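Methylmalonyl-CoA carboxyltransferase 12S subunit (Propionibacterium freudenreichii, PDB 1ON3) catalyses, as the hexameric core of transcarboxylase, the transfer of a carboxyl group from methylmalonyl-CoA to the biotin of the 1.3S subunit, releasing propanoyl-CoA. Local coordinates at residues H199-G204 and V216-L221; I192-K197 and G222-H227; I403-R408 and Y429-A434; L364-D369 and A417-D422. All coordinates share one frame; numbering follows the deposited sequence.

Contact 1: residues H199-G204 and V216-L221; sequences HMFITG and VTADEL. With DXX (methylmalonic acid), chain U.
H199 and D219 meet through the rim of the imidazole. NE2 gives its hydrogen to OD1 of D219 at 2.7 Å, a nearly straight bond (160° at the hydrogen) that lies close to the ring plane and enters the anti lone pair of the carboxylate. The two flat groups are not coplanar: ring and carboxylate are turned 56° against each other. Chi1 of H199 (-64°) sets CG anti to the carbonyl carbon, and from there the ring edge meets the first turn of helix 218-222, where CD2 also lies 3.5 Å from A218 O. An alanine in place of H199 would probably leave the D219 carboxylate without this donor and open a gap beside A218.

F201 and L221 form the apolar half, their side chains crossing at about a right angle with CD2 of F201 4.1 Å from CD2 of L221. The same L221 methyl reaches T203 O at 3.5 Å; this carbonyl is buried and finds no polar partner. The helix start is fixed by a capping box, in which E220 N donates to T217 OG1 and T217 N to E220 OE1. On the other segment, G204, at the N-cap of helix 205-212, donates its N to oxygen O of the methylmalonic acid at 2.9 Å, and I202 and T203 also line that pocket.

Strand 199-201 pairs in parallel with strand 177-179, and F201 rests on A179. L221 packs on helix 205-212, while E380 of a neighbouring subunit covers F201 and L221 and accepts from I202 N.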
loop_
_atom_site.group_PDB
_atom_site.type_symbol
_atom_site.label_atom_id
_atom_site.label_comp_id
_atom_site.label_asym_id
_atom_site.label_seq_id
_atom_site.Cartn_x
_atom_site.Cartn_y
_atom_site.Cartn_z
ATOM N N HIS E 199 -40.244 -8.404 21.888
ATOM C CA HIS E 199 -39.695 -9.464 22.721
ATOM C C HIS E 199 -38.567 -10.121 21.939
ATOM O O HIS E 199 -38.630 -10.253 20.713
ATOM C CB HIS E 199 -40.770 -10.487 23.114
ATOM C CG HIS E 199 -41.855 -9.906 23.968
ATOM N ND1 HIS E 199 -42.983 -9.316 23.437
ATOM C CD2 HIS E 199 -41.939 -9.736 25.310
ATOM C CE1 HIS E 199 -43.712 -8.803 24.414
ATOM N NE2 HIS E 199 -43.099 -9.043 25.561
ATOM N N MET E 200 -37.523 -10.514 22.650
ATOM C CA MET E 200 -36.362 -11.124 22.025
ATOM C C MET E 200 -35.795 -12.183 22.967
ATOM O O MET E 200 -35.732 -11.973 24.173
ATOM C CB MET E 200 -35.320 -10.024 21.762
ATOM C CG MET E 200 -34.010 -10.477 21.166
ATOM S SD MET E 200 -33.102 -9.050 20.479
ATOM C CE MET E 200 -32.457 -8.264 21.979
ATOM N N PHE E 201 -35.403 -13.328 22.418
ATOM C CA PHE E 201 -34.827 -14.396 23.231
ATOM C C PHE E 201 -34.297 -15.522 22.353
ATOM O O PHE E 201 -34.730 -15.690 21.208
ATOM C CB PHE E 201 -35.857 -14.934 24.237
ATOM C CG PHE E 201 -37.231 -15.142 23.663
ATOM C CD1 PHE E 201 -37.452 -16.090 22.664
ATOM C CD2 PHE E 201 -38.305 -14.383 24.121
ATOM C CE1 PHE E 201 -38.730 -16.279 22.129
ATOM C CE2 PHE E 201 -39.585 -14.561 23.597
ATOM C CZ PHE E 201 -39.801 -15.510 22.598
ATOM N N ILE E 202 -33.329 -16.261 22.874
ATOM C CA ILE E 202 -32.758 -17.367 22.115
ATOM C C ILE E 202 -33.692 -18.561 22.278
ATOM O O ILE E 202 -34.002 -19.248 21.310
ATOM C CB ILE E 202 -31.341 -17.729 22.615
ATOM C CG1 ILE E 202 -30.351 -16.627 22.202
ATOM C CG2 ILE E 202 -30.903 -19.069 22.034
ATOM C CD1 ILE E 202 -30.484 -16.203 20.723
ATOM N N THR E 203 -34.140 -18.792 23.509
ATOM C CA THR E 203 -35.062 -19.887 23.792
ATOM C C THR E 203 -36.353 -19.324 24.396
ATOM O O THR E 203 -36.317 -18.515 25.329
ATOM C CB THR E 203 -34.436 -20.902 24.761
ATOM O OG1 THR E 203 -33.157 -21.304 24.257
ATOM C CG2 THR E 203 -35.324 -22.140 24.892
ATOM N N GLY E 204 -37.490 -19.761 23.862
ATOM C CA GLY E 204 -38.771 -19.279 24.343
ATOM C C GLY E 204 -39.136 -19.755 25.736
ATOM O O GLY E 204 -38.551 -20.715 26.234
ATOM N N VAL E 216 -41.799 -18.349 33.554
ATOM C CA VAL E 216 -41.518 -16.961 33.251
ATOM C C VAL E 216 -42.358 -16.572 32.043
ATOM O O VAL E 216 -42.691 -17.415 31.211
ATOM C CB VAL E 216 -40.003 -16.771 32.953
ATOM C CG1 VAL E 216 -39.620 -17.513 31.673
ATOM C CG2 VAL E 216 -39.660 -15.297 32.856
ATOM N N THR E 217 -42.723 -15.302 31.962
ATOM C CA THR E 217 -43.512 -14.811 30.841
ATOM C C THR E 217 -42.554 -14.282 29.778
ATOM O O THR E 217 -41.372 -14.067 30.054
ATOM C CB THR E 217 -44.451 -13.673 31.285
ATOM O OG1 THR E 217 -43.676 -12.609 31.853
ATOM C CG2 THR E 217 -45.454 -14.178 32.323
ATOM N N ALA E 218 -43.047 -14.085 28.562
ATOM C CA ALA E 218 -42.193 -13.565 27.505
ATOM C C ALA E 218 -41.688 -12.191 27.945
ATOM O O ALA E 218 -40.536 -11.823 27.703
ATOM C CB ALA E 218 -42.973 -13.449 26.208
ATOM N N ASP E 219 -42.558 -11.446 28.618
ATOM C CA ASP E 219 -42.214 -10.114 29.078
ATOM C C ASP E 219 -41.115 -10.130 30.134
ATOM O O ASP E 219 -40.188 -9.326 30.086
ATOM C CB ASP E 219 -43.460 -9.417 29.625
ATOM C CG ASP E 219 -43.586 -7.988 29.129
ATOM O OD1 ASP E 219 -43.684 -7.793 27.897
ATOM O OD2 ASP E 219 -43.583 -7.064 29.969
ATOM N N GLU E 220 -41.217 -11.046 31.090
ATOM C CA GLU E 220 -40.207 -11.144 32.131
ATOM C C GLU E 220 -38.915 -11.670 31.525
ATOM O O GLU E 220 -37.821 -11.229 31.871
ATOM C CB GLU E 220 -40.637 -12.118 33.222
ATOM C CG GLU E 220 -41.891 -11.763 33.979
ATOM C CD GLU E 220 -42.232 -12.828 35.004
ATOM O OE1 GLU E 220 -42.391 -14.001 34.605
ATOM O OE2 GLU E 220 -42.334 -12.498 36.206
ATOM N N LEU E 221 -39.060 -12.618 30.609
ATOM C CA LEU E 221 -37.910 -13.247 29.969
ATOM C C LEU E 221 -37.143 -12.379 28.976
ATOM O O LEU E 221 -35.922 -12.229 29.085
ATOM C CB LEU E 221 -38.354 -14.527 29.262
ATOM C CG LEU E 221 -37.253 -15.299 28.531
ATOM C CD1 LEU E 221 -36.284 -15.896 29.531
ATOM C CD2 LEU E 221 -37.876 -16.386 27.684
HETATM C C1 DXX U . -36.153 -23.239 19.914
HETATM O O1 DXX U . -36.802 -23.899 18.975
HETATM C CA DXX U . -36.210 -22.022 19.879
HETATM C CB DXX U . -35.050 -21.624 19.210
HETATM C C DXX U . -37.170 -21.076 20.373
HETATM O O DXX U . -37.614 -21.412 21.492
HETATM O O2 DXX U . -37.514 -20.041 19.772
#

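Contact 2: residues I192-K197 and G222-H227; sequences IIMTKK and GGAEAH
M194 lies against the start of helix 224-231, its CG 4.1 Å from CB of A224 and its terminal methyl packed into the turn before the helix. CE comes within 3.1 Å of G222 O and 3.6 Å of CD2 of H227, and the sulfur SD stands 4.6 Å from the centroid of the H227 ring, approached obliquely. The methionine chain crosses the histidine side chain at about a right angle. CG is anti to the backbone N (chi1 -157°) and the chain runs extended beyond it, a shape that carries the methyl across A224 to the imidazole. An alanine in place of M194 would probably open a gap between the strand and the helix and leave the H227 ring without its sulfur and methyl neighbours.

Around this centre, A224 CB touches T195 O, and a water accepts from A224 N at 2.8 Å and lies within reach of T195 O, to which it may donate. On the solvent side, K196 and E225 form a long salt bridge, NZ to OE2 3.5 Å; the stronger partner of K196 is E239.

Farther out, H227 is held at both ring nitrogens: NE2 bonds M200 O and ND1 bonds N233 OD1. M194 also rests on I174 of the adjacent strand 170-175 and on I234. Two polar grips therefore fix the rotation of the imidazole, whereas the methionine adds apolar packing and an oblique sulfur-aromatic contact. Methionine and alanine thus pack around backbone polar groups, and with an oxygen at each ring nitrogen H227 would possibly favour the doubly protonated form, if the N233 amide is placed correctly.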
loop_
_atom_site.group_PDB
_atom_site.type_symbol
_atom_site.label_atom_id
_atom_site.label_comp_id
_atom_site.label_asym_id
_atom_site.label_seq_id
_atom_site.Cartn_x
_atom_site.Cartn_y
_atom_site.Cartn_z
ATOM N N ILE E 192 -29.040 -1.613 19.420
ATOM C CA ILE E 192 -30.374 -2.202 19.393
ATOM C C ILE E 192 -31.366 -1.292 20.113
ATOM O O ILE E 192 -31.160 -0.966 21.284
ATOM C CB ILE E 192 -30.433 -3.574 20.097
ATOM C CG1 ILE E 192 -29.539 -4.582 19.369
ATOM C CG2 ILE E 192 -31.889 -4.067 20.119
ATOM C CD1 ILE E 192 -29.430 -5.931 20.102
ATOM N N ILE E 193 -32.418 -0.871 19.401
ATOM C CA ILE E 193 -33.490 -0.051 19.969
ATOM C C ILE E 193 -34.650 -1.028 20.031
ATOM O O ILE E 193 -35.016 -1.604 19.012
ATOM C CB ILE E 193 -33.912 1.111 19.045
ATOM C CG1 ILE E 193 -32.747 2.086 18.865
ATOM C CG2 ILE E 193 -35.091 1.858 19.654
ATOM C CD1 ILE E 193 -32.921 2.979 17.641
ATOM N N MET E 194 -35.217 -1.211 21.216
ATOM C CA MET E 194 -36.304 -2.159 21.415
ATOM C C MET E 194 -37.547 -1.471 21.976
ATOM O O MET E 194 -37.456 -0.762 22.977
ATOM C CB MET E 194 -35.813 -3.236 22.384
ATOM C CG MET E 194 -36.526 -4.537 22.323
ATOM S SD MET E 194 -35.669 -5.812 23.279
ATOM C CE MET E 194 -37.071 -6.933 23.463
ATOM N N THR E 195 -38.709 -1.678 21.348
ATOM C CA THR E 195 -39.938 -1.054 21.842
ATOM C C THR E 195 -40.541 -1.904 22.956
ATOM O O THR E 195 -40.153 -3.063 23.144
ATOM C CB THR E 195 -41.007 -0.921 20.751
ATOM O OG1 THR E 195 -41.539 -2.219 20.459
ATOM C CG2 THR E 195 -40.418 -0.303 19.489
ATOM N N LYS E 196 -41.497 -1.336 23.690
ATOM C CA LYS E 196 -42.123 -2.077 24.782
ATOM C C LYS E 196 -43.124 -3.127 24.293
ATOM O O LYS E 196 -43.697 -3.873 25.084
ATOM C CB LYS E 196 -42.764 -1.106 25.785
ATOM C CG LYS E 196 -41.696 -0.410 26.613
ATOM C CD LYS E 196 -42.246 0.469 27.715
ATOM C CE LYS E 196 -41.089 0.964 28.590
ATOM N NZ LYS E 196 -41.533 1.834 29.708
ATOM N N LYS E 197 -43.307 -3.207 22.980
ATOM C CA LYS E 197 -44.207 -4.206 22.421
ATOM C C LYS E 197 -43.380 -5.381 21.902
ATOM O O LYS E 197 -43.917 -6.426 21.550
ATOM C CB LYS E 197 -45.026 -3.605 21.275
ATOM C CG LYS E 197 -46.065 -2.583 21.715
ATOM C CD LYS E 197 -47.117 -3.220 22.619
ATOM C CE LYS E 197 -48.262 -2.250 22.889
ATOM N NZ LYS E 197 -47.762 -0.957 23.449
ATOM N N GLY E 222 -37.850 -11.819 28.004
ATOM C CA GLY E 222 -37.173 -11.033 26.990
ATOM C C GLY E 222 -37.802 -9.725 26.574
ATOM O O GLY E 222 -37.682 -9.325 25.409
ATOM N N GLY E 223 -38.480 -9.066 27.508
ATOM C CA GLY E 223 -39.074 -7.775 27.206
ATOM C C GLY E 223 -37.968 -6.725 27.179
ATOM O O GLY E 223 -36.869 -6.978 27.667
ATOM N N ALA E 224 -38.248 -5.547 26.622
ATOM C CA ALA E 224 -37.236 -4.490 26.531
ATOM C C ALA E 224 -36.562 -4.163 27.866
ATOM O O ALA E 224 -35.339 -3.994 27.937
ATOM C CB ALA E 224 -37.858 -3.231 25.942
ATOM N N GLU E 225 -37.348 -4.070 28.932
ATOM C CA GLU E 225 -36.766 -3.744 30.226
ATOM C C GLU E 225 -35.851 -4.841 30.761
ATOM O O GLU E 225 -34.830 -4.554 31.385
ATOM C CB GLU E 225 -37.876 -3.395 31.223
ATOM C CG GLU E 225 -38.395 -1.981 30.987
ATOM C CD GLU E 225 -39.594 -1.629 31.832
ATOM O OE1 GLU E 225 -39.543 -1.839 33.060
ATOM O OE2 GLU E 225 -40.587 -1.134 31.264
ATOM N N ALA E 226 -36.205 -6.097 30.522
ATOM C CA ALA E 226 -35.358 -7.189 30.974
ATOM C C ALA E 226 -34.025 -7.116 30.213
ATOM O O ALA E 226 -32.959 -7.191 30.816
ATOM C CB ALA E 226 -36.046 -8.541 30.729
ATOM N N HIS E 227 -34.071 -6.948 28.892
ATOM C CA HIS E 227 -32.821 -6.882 28.134
ATOM C C HIS E 227 -31.956 -5.686 28.528
ATOM O O HIS E 227 -30.724 -5.772 28.547
ATOM C CB HIS E 227 -33.089 -6.842 26.622
ATOM C CG HIS E 227 -33.488 -8.170 26.052
ATOM N ND1 HIS E 227 -32.649 -9.263 26.064
ATOM C CD2 HIS E 227 -34.656 -8.598 25.521
ATOM C CE1 HIS E 227 -33.285 -10.308 25.569
ATOM N NE2 HIS E 227 -34.504 -9.933 25.232
HETATM O O HOH W 1 -40.792 -5.160 25.475
#

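Contact 3: residues I403-R408 and Y429-A434; sequences ITVVLR and YAWPSA
Y429 and V405 face each other on adjacent parallel strands, as do A430 and V406, and backbone hydrogen bonds join the pair. Y429 N donates to T404 O, V406 N to Y429 O at 2.7 Å, and W431 N to V406 O, the last just past the paired residues. A side-chain bond extends the series: S433 OG donates to L407 O at 2.7 Å, nearly along the C=O axis. Weaker CA-H...O contacts follow, with R408 CA 3.4 Å from S433 O.

Among apolar contacts, L407 sets methyl CD2 over the centre of the W431 six-membered ring, 3.6 Å from its centroid and 15° off the normal, a CH-pi contact in which both side chains point the same way. The indole also meets V405, whose CG1 lies 3.5 Å from W431 NE1. Methyls of V405 and I403 meet the Y429 ring at its edge, and V406 CG1 packs on CB of A434 at 3.7 Å.

Charge enters at R408, which pairs with D369 and bonds the carbonyls of P283 and K288. A type I turn from W431 to A434 ends the regular pairing yet keeps the chain beside R408, and M12 of another subunit packs on W431, P432 and S433. Parallel neighbours joined through an intervening helical segment, with helix 495-505 on I403, V405 and Y429, are consistent with the crotonase-like fold of carboxyltransferase domains.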
loop_
_atom_site.group_PDB
_atom_site.type_symbol
_atom_site.label_atom_id
_atom_site.label_comp_id
_atom_site.label_asym_id
_atom_site.label_seq_id
_atom_site.Cartn_x
_atom_site.Cartn_y
_atom_site.Cartn_z
ATOM N N ILE E 403 -9.667 12.333 25.460
ATOM C CA ILE E 403 -9.491 13.421 26.425
ATOM C C ILE E 403 -10.095 13.019 27.760
ATOM O O ILE E 403 -11.265 12.631 27.838
ATOM C CB ILE E 403 -10.199 14.700 25.949
ATOM C CG1 ILE E 403 -9.799 15.014 24.505
ATOM C CG2 ILE E 403 -9.881 15.846 26.906
ATOM C CD1 ILE E 403 -8.341 15.357 24.320
ATOM N N THR E 404 -9.308 13.162 28.820
ATOM C CA THR E 404 -9.747 12.745 30.134
ATOM C C THR E 404 -9.683 13.841 31.204
ATOM O O THR E 404 -8.672 14.515 31.361
ATOM C CB THR E 404 -8.898 11.530 30.579
ATOM O OG1 THR E 404 -9.176 10.417 29.707
ATOM C CG2 THR E 404 -9.190 11.146 32.021
ATOM N N VAL E 405 -10.774 13.997 31.934
ATOM C CA VAL E 405 -10.861 14.983 33.000
ATOM C C VAL E 405 -11.093 14.231 34.306
ATOM O O VAL E 405 -12.078 13.495 34.449
ATOM C CB VAL E 405 -12.030 15.980 32.755
ATOM C CG1 VAL E 405 -12.094 17.009 33.884
ATOM C CG2 VAL E 405 -11.824 16.708 31.417
ATOM N N VAL E 406 -10.174 14.400 35.254
ATOM C CA VAL E 406 -10.313 13.728 36.541
ATOM C C VAL E 406 -11.022 14.654 37.524
ATOM O O VAL E 406 -10.456 15.665 37.942
ATOM C CB VAL E 406 -8.938 13.319 37.117
ATOM C CG1 VAL E 406 -9.135 12.588 38.440
ATOM C CG2 VAL E 406 -8.201 12.439 36.118
ATOM N N LEU E 407 -12.253 14.290 37.888
ATOM C CA LEU E 407 -13.079 15.077 38.803
ATOM C C LEU E 407 -12.725 14.856 40.260
ATOM O O LEU E 407 -12.616 15.812 41.030
ATOM C CB LEU E 407 -14.567 14.735 38.622
ATOM C CG LEU E 407 -15.147 14.762 37.199
ATOM C CD1 LEU E 407 -16.637 14.444 37.261
ATOM C CD2 LEU E 407 -14.932 16.122 36.553
ATOM N N ARG E 408 -12.559 13.597 40.654
ATOM C CA ARG E 408 -12.254 13.329 42.050
ATOM C C ARG E 408 -11.435 12.052 42.227
ATOM O O ARG E 408 -10.252 12.032 41.889
ATOM C CB ARG E 408 -13.572 13.276 42.841
ATOM C CG ARG E 408 -13.431 13.478 44.338
ATOM C CD ARG E 408 -14.778 13.872 44.974
ATOM N NE ARG E 408 -15.831 12.876 44.757
ATOM C CZ ARG E 408 -16.998 12.870 45.397
ATOM N NH1 ARG E 408 -17.268 13.816 46.296
ATOM N NH2 ARG E 408 -17.887 11.907 45.163
ATOM N N TYR E 429 -6.761 16.395 32.266
ATOM C CA TYR E 429 -6.848 17.525 33.192
ATOM C C TYR E 429 -7.347 17.066 34.544
ATOM O O TYR E 429 -8.183 16.166 34.631
ATOM C CB TYR E 429 -7.797 18.607 32.672
ATOM C CG TYR E 429 -7.481 19.062 31.283
ATOM C CD1 TYR E 429 -8.175 18.546 30.196
ATOM C CD2 TYR E 429 -6.429 19.948 31.037
ATOM C CE1 TYR E 429 -7.830 18.886 28.891
ATOM C CE2 TYR E 429 -6.071 20.297 29.721
ATOM C CZ TYR E 429 -6.781 19.751 28.657
ATOM O OH TYR E 429 -6.437 20.029 27.351
ATOM N N ALA E 430 -6.835 17.695 35.596
ATOM C CA ALA E 430 -7.251 17.371 36.952
ATOM C C ALA E 430 -7.986 18.557 37.578
ATOM O O ALA E 430 -7.533 19.703 37.469
ATOM C CB ALA E 430 -6.027 17.022 37.803
ATOM N N TRP E 431 -9.137 18.291 38.191
ATOM C CA TRP E 431 -9.864 19.340 38.892
ATOM C C TRP E 431 -9.065 19.443 40.184
ATOM O O TRP E 431 -8.251 18.563 40.469
ATOM C CB TRP E 431 -11.292 18.915 39.200
ATOM C CG TRP E 431 -12.266 19.195 38.082
ATOM C CD1 TRP E 431 -11.973 19.396 36.759
ATOM C CD2 TRP E 431 -13.684 19.293 38.199
ATOM N NE1 TRP E 431 -13.134 19.619 36.044
ATOM C CE2 TRP E 431 -14.197 19.560 36.907
ATOM C CE3 TRP E 431 -14.577 19.184 39.272
ATOM C CZ2 TRP E 431 -15.563 19.718 36.665
ATOM C CZ3 TRP E 431 -15.935 19.343 39.029
ATOM C CH2 TRP E 431 -16.415 19.607 37.729
ATOM N N PRO E 432 -9.283 20.503 40.988
ATOM C CA PRO E 432 -8.516 20.619 42.237
ATOM C C PRO E 432 -8.880 19.526 43.233
ATOM O O PRO E 432 -8.195 19.325 44.229
ATOM C CB PRO E 432 -8.895 22.010 42.752
ATOM C CG PRO E 432 -9.238 22.771 41.496
ATOM C CD PRO E 432 -10.057 21.731 40.740
ATOM N N SER E 433 -9.978 18.834 42.964
ATOM C CA SER E 433 -10.450 17.754 43.833
ATOM C C SER E 433 -9.960 16.386 43.362
ATOM O O SER E 433 -10.274 15.347 43.969
ATOM C CB SER E 433 -11.977 17.767 43.866
ATOM O OG SER E 433 -12.499 18.037 42.566
ATOM N N ALA E 434 -9.187 16.387 42.286
ATOM C CA ALA E 434 -8.674 15.140 41.732
ATOM C C ALA E 434 -7.805 14.392 42.730
ATOM O O ALA E 434 -6.939 14.977 43.395
ATOM C CB ALA E 434 -7.884 15.411 40.466
#

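Contact 4: residues L364-D369 and A417-D422; sequences LVQLVD and AMCNRD
M418 and V368 make a buried van der Waals contact between a central strand of the C-terminal sheet, 364-370, and the loop between helix 412-416 and strand 427-430. No hydrogen bond joins the two segments directly. The valine and methionine side chains slide past each other in opposite directions, with CG2 of V368 3.6 Å from CB of M418. The methionine bends at chi2 and chi3 (-64° and -69°), and its methyl CE turns to lie 3.9 Å from L367 O and near the same valine branch. M418 also touches V331 and N333 of strand 326-333 and M391 of helix 384-397.

Q366 touches the loop differently. With chi1 at -69°, its CG stands anti to the carbonyl carbon and lies 3.3 Å from M418 O, while the amide nitrogen NE2 stands 3.9 Å from CB of C419. The amide itself is satisfied elsewhere: NE2 bonds T404 OG1 and OE1 bonds Y395 OH. T404 OG1 also bonds C419 O, which makes this threonine a polar link between strand and loop. Two bonds from separate residues probably hold the Q366 amide in its orientation.

Beyond C419 the chain turns, N420 ND2 giving a bond of 2.9 Å to D422 OD2, and D422 forms a salt bridge to K156 of a neighbouring subunit. A loop laid over a sheet strand beside helix 384-397 is consistent with the crotonase-like fold of the carboxyltransferase C-terminal domain, whose parallel strands are joined by helices and loops packed on the sheet.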
loop_
_atom_site.group_PDB
_atom_site.type_symbol
_atom_site.label_atom_id
_atom_site.label_comp_id
_atom_site.label_asym_id
_atom_site.label_seq_id
_atom_site.Cartn_x
_atom_site.Cartn_y
_atom_site.Cartn_z
ATOM N N LEU E 364 -13.321 10.424 22.264
ATOM C CA LEU E 364 -13.772 9.919 23.548
ATOM C C LEU E 364 -13.371 10.838 24.692
ATOM O O LEU E 364 -12.189 11.151 24.871
ATOM C CB LEU E 364 -13.182 8.518 23.778
ATOM C CG LEU E 364 -13.874 7.430 22.937
ATOM C CD1 LEU E 364 -12.951 6.249 22.725
ATOM C CD2 LEU E 364 -15.170 7.030 23.602
ATOM N N VAL E 365 -14.363 11.242 25.472
ATOM C CA VAL E 365 -14.155 12.125 26.611
ATOM C C VAL E 365 -14.540 11.392 27.891
ATOM O O VAL E 365 -15.671 10.921 28.037
ATOM C CB VAL E 365 -15.019 13.406 26.479
ATOM C CG1 VAL E 365 -14.844 14.297 27.716
ATOM C CG2 VAL E 365 -14.620 14.164 25.216
ATOM N N GLN E 366 -13.581 11.286 28.803
ATOM C CA GLN E 366 -13.788 10.616 30.089
ATOM C C GLN E 366 -13.901 11.607 31.245
ATOM O O GLN E 366 -13.149 12.588 31.305
ATOM C CB GLN E 366 -12.613 9.668 30.410
ATOM C CG GLN E 366 -12.500 8.414 29.528
ATOM C CD GLN E 366 -12.260 8.748 28.064
ATOM O OE1 GLN E 366 -13.060 8.386 27.201
ATOM N NE2 GLN E 366 -11.152 9.439 27.778
ATOM N N LEU E 367 -14.846 11.346 32.149
ATOM C CA LEU E 367 -15.025 12.151 33.363
ATOM C C LEU E 367 -14.811 11.119 34.474
ATOM O O LEU E 367 -15.608 10.195 34.645
ATOM C CB LEU E 367 -16.429 12.749 33.429
ATOM C CG LEU E 367 -16.780 13.683 32.270
ATOM C CD1 LEU E 367 -18.199 14.228 32.497
ATOM C CD2 LEU E 367 -15.758 14.818 32.159
ATOM N N VAL E 368 -13.720 11.284 35.218
ATOM C CA VAL E 368 -13.335 10.318 36.237
ATOM C C VAL E 368 -13.555 10.624 37.719
ATOM O O VAL E 368 -13.161 11.675 38.224
ATOM C CB VAL E 368 -11.837 9.940 36.052
ATOM C CG1 VAL E 368 -11.444 8.823 37.022
ATOM C CG2 VAL E 368 -11.572 9.506 34.613
ATOM N N ASP E 369 -14.180 9.666 38.397
ATOM C CA ASP E 369 -14.425 9.709 39.833
ATOM C C ASP E 369 -14.715 8.252 40.181
ATOM O O ASP E 369 -15.862 7.860 40.365
ATOM C CB ASP E 369 -15.627 10.587 40.181
ATOM C CG ASP E 369 -15.699 10.891 41.669
ATOM O OD1 ASP E 369 -14.930 10.255 42.428
ATOM O OD2 ASP E 369 -16.514 11.746 42.082
ATOM N N ALA E 417 -8.207 2.190 33.754
ATOM C CA ALA E 417 -9.295 1.702 32.906
ATOM C C ALA E 417 -10.123 2.846 32.332
ATOM O O ALA E 417 -10.840 2.659 31.349
ATOM C CB ALA E 417 -10.185 0.766 33.696
ATOM N N MET E 418 -10.028 4.021 32.954
ATOM C CA MET E 418 -10.755 5.191 32.484
ATOM C C MET E 418 -9.886 6.063 31.578
ATOM O O MET E 418 -10.109 7.269 31.444
ATOM C CB MET E 418 -11.283 6.014 33.655
ATOM C CG MET E 418 -12.400 5.336 34.443
ATOM S SD MET E 418 -13.898 5.086 33.462
ATOM C CE MET E 418 -14.453 6.784 33.261
ATOM N N CYS E 419 -8.881 5.427 30.981
ATOM C CA CYS E 419 -7.979 6.053 30.023
ATOM C C CYS E 419 -7.115 7.217 30.508
ATOM O O CYS E 419 -7.459 8.380 30.291
ATOM C CB CYS E 419 -8.777 6.507 28.797
ATOM S SG CYS E 419 -7.769 6.792 27.333
ATOM N N ASN E 420 -5.984 6.909 31.143
ATOM C CA ASN E 420 -5.080 7.963 31.599
ATOM C C ASN E 420 -4.051 8.172 30.481
ATOM O O ASN E 420 -4.186 7.591 29.397
ATOM C CB ASN E 420 -4.407 7.549 32.917
ATOM C CG ASN E 420 -3.213 6.645 32.708
ATOM O OD1 ASN E 420 -3.230 5.760 31.850
ATOM N ND2 ASN E 420 -2.165 6.858 33.506
ATOM N N ARG E 421 -3.025 8.989 30.721
ATOM C CA ARG E 421 -2.015 9.248 29.694
ATOM C C ARG E 421 -1.349 7.982 29.171
ATOM O O ARG E 421 -1.042 7.862 27.983
ATOM C CB ARG E 421 -0.926 10.166 30.252
ATOM C CG ARG E 421 0.244 10.354 29.320
ATOM C CD ARG E 421 0.128 11.664 28.591
ATOM N NE ARG E 421 0.140 12.768 29.543
ATOM C CZ ARG E 421 -0.356 13.972 29.282
ATOM N NH1 ARG E 421 -0.903 14.220 28.095
ATOM N NH2 ARG E 421 -0.318 14.921 30.213
ATOM N N ASP E 422 -1.102 7.041 30.075
ATOM C CA ASP E 422 -0.439 5.807 29.707
ATOM C C ASP E 422 -1.238 4.944 28.742
ATOM O O ASP E 422 -0.654 4.145 28.010
ATOM C CB ASP E 422 -0.047 5.053 30.976
ATOM C CG ASP E 422 0.909 5.871 31.847
ATOM O OD1 ASP E 422 1.985 6.232 31.331
ATOM O OD2 ASP E 422 0.579 6.169 33.018
#

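Overall arrangement
From the N terminus, strand 191-195 opens contact 2, and strand 199-201 then opens contact 1. Helix 218-222 closes contact 1 first and helix 224-231 then closes contact 2, so contact 1 is nested inside the loop of contact 2; their centres are 10 Å apart and they touch. Contact 2 ties strand 191-195 of the large N-terminal sheet, and contact 1 the small two-stranded sheet 177-179/199-201, to these successive helices. In the C-terminal domain, strand 364-370 opens contact 4, strand 402-407 opens contact 3, the loop 417-422 closes contact 4 and strand 427-430 closes contact 3. These two cross, sharing neighbouring strands, and lie across the chain's centre from the first pair.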